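Local structure of leucine aminopeptidase (Parabacteroides distasonis, 3TC8) at residues 253-256 / 261-264. The protein is a zinc-binding member of peptidase family M28 that probably acts as an aminopeptidase, removing residues from the N-terminal end of peptides. Numbering follows the deposited sequence.
Sequences YVIS and PSID
With CG1 of Ile-255 anti to its own carbonyl carbon (chi1 -69°) and CD1 continuing in an extended chain (chi2 162°), the longer branch of this isoleucine runs from helix 250-258 across to Ser-262, at the start of strand 262-266. The end methyl CD1 lies 3.5 Å from Ser-262 O. Behind it, CG1 of Ile-255 passes 4.0 Å from Ser-262 CB, so one aliphatic branch covers both backbone and side chain of the serine. One residue earlier, Val-254 presents a single methyl: CG1, anti to the backbone N (chi1 173°), rests 3.5 Å from Ser-262 OG. That hydroxyl is hydrogen-bonded to Ile-260 O in the connecting turn, which ties it to its own side of the contact. Cut back to an alanine here, Ile-255 would lose the branch that reaches Ser-262, which would probably leave the CB and carbonyl of the serine without aliphatic cover and a gap between helix and strand. The example illustrates how a helix packs on the strand that follows it through a short turn, here an edge strand of the M28 sheet whose backbone pairs with strand 195-200. Ile-255 also touches Ala-218 of helix 213-233. Chemically the contact is van der Waals packing of aliphatic carbons against a polar residue: Ser-262 O is buried with no hydrogen-bonding partner, and between 253-256 and 261-264 the contact rests on shape rather than on polar bonds.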
loop_
_atom_site.group_PDB
_atom_site.type_symbol
_atom_site.label_atom_id
_atom_site.label_comp_id
_atom_site.label_asym_id
_atom_site.label_seq_id
_atom_site.Cartn_x
_atom_site.Cartn_y
_atom_site.Cartn_z
ATOM N N TYR A 253 2.387 9.344 8.015
ATOM C CA TYR A 253 2.719 10.593 7.388
ATOM C C TYR A 253 1.504 11.269 6.766
ATOM O O TYR A 253 1.463 12.486 6.673
ATOM C CB TYR A 253 3.890 10.392 6.421
ATOM C CG TYR A 253 5.167 10.033 7.074
ATOM C CD1 TYR A 253 5.921 10.990 7.743
ATOM C CD2 TYR A 253 5.616 8.733 7.075
ATOM C CE1 TYR A 253 7.139 10.656 8.356
ATOM C CE2 TYR A 253 6.812 8.370 7.712
ATOM C CZ TYR A 253 7.568 9.320 8.339
ATOM O OH TYR A 253 8.747 8.964 8.922
ATOM N N VAL A 254 0.514 10.468 6.362
ATOM C CA VAL A 254 -0.767 11.028 5.937
ATOM C C VAL A 254 -1.459 11.661 7.158
ATOM O O VAL A 254 -1.967 12.786 7.051
ATOM C CB VAL A 254 -1.641 9.974 5.275
ATOM C CG1 VAL A 254 -3.031 10.517 5.002
ATOM C CG2 VAL A 254 -0.961 9.422 3.998
ATOM N N ILE A 255 -1.433 10.988 8.306
ATOM C CA ILE A 255 -2.031 11.487 9.538
ATOM C C ILE A 255 -1.348 12.794 9.950
ATOM O O ILE A 255 -1.999 13.812 10.174
ATOM C CB ILE A 255 -1.929 10.412 10.642
ATOM C CG1 ILE A 255 -2.845 9.223 10.328
ATOM C CG2 ILE A 255 -2.284 11.030 12.034
ATOM C CD1 ILE A 255 -2.480 7.927 11.145
ATOM N N SER A 256 -0.028 12.781 10.007
ATOM C CA SER A 256 0.683 13.950 10.519
ATOM C C SER A 256 0.659 15.115 9.539
ATOM O O SER A 256 0.585 16.284 9.953
ATOM C CB SER A 256 2.107 13.597 10.903
ATOM O OG SER A 256 2.912 13.216 9.803
ATOM N N PRO A 261 -7.470 10.975 9.226
ATOM C CA PRO A 261 -7.428 9.749 10.029
ATOM C C PRO A 261 -7.276 8.533 9.108
ATOM O O PRO A 261 -8.129 8.327 8.258
ATOM C CB PRO A 261 -8.772 9.739 10.781
ATOM C CG PRO A 261 -9.211 11.199 10.765
ATOM C CD PRO A 261 -8.728 11.721 9.428
ATOM N N SER A 262 -6.231 7.744 9.336
ATOM C CA SER A 262 -5.871 6.674 8.392
ATOM C C SER A 262 -5.469 5.433 9.137
ATOM O O SER A 262 -4.898 5.490 10.244
ATOM C CB SER A 262 -4.765 7.124 7.457
ATOM O OG SER A 262 -5.099 8.251 6.710
ATOM N N ILE A 263 -5.751 4.293 8.523
ATOM C CA ILE A 263 -5.412 3.005 9.070
ATOM C C ILE A 263 -4.511 2.229 8.110
ATOM O O ILE A 263 -4.454 2.512 6.900
ATOM C CB ILE A 263 -6.682 2.191 9.383
ATOM C CG1 ILE A 263 -7.367 1.633 8.129
ATOM C CG2 ILE A 263 -7.657 3.020 10.252
ATOM C CD1 ILE A 263 -8.414 0.561 8.439
ATOM N N ASP A 264 -3.858 1.210 8.675
ATOM C CA ASP A 264 -2.998 0.294 7.930
ATOM C C ASP A 264 -3.510 -1.105 8.055
ATOM O O ASP A 264 -3.643 -1.593 9.192
ATOM C CB ASP A 264 -1.563 0.398 8.469
ATOM C CG ASP A 264 -0.512 -0.206 7.586
ATOM O OD1 ASP A 264 -0.778 -0.774 6.516
ATOM O OD2 ASP A 264 0.708 -0.084 8.021
#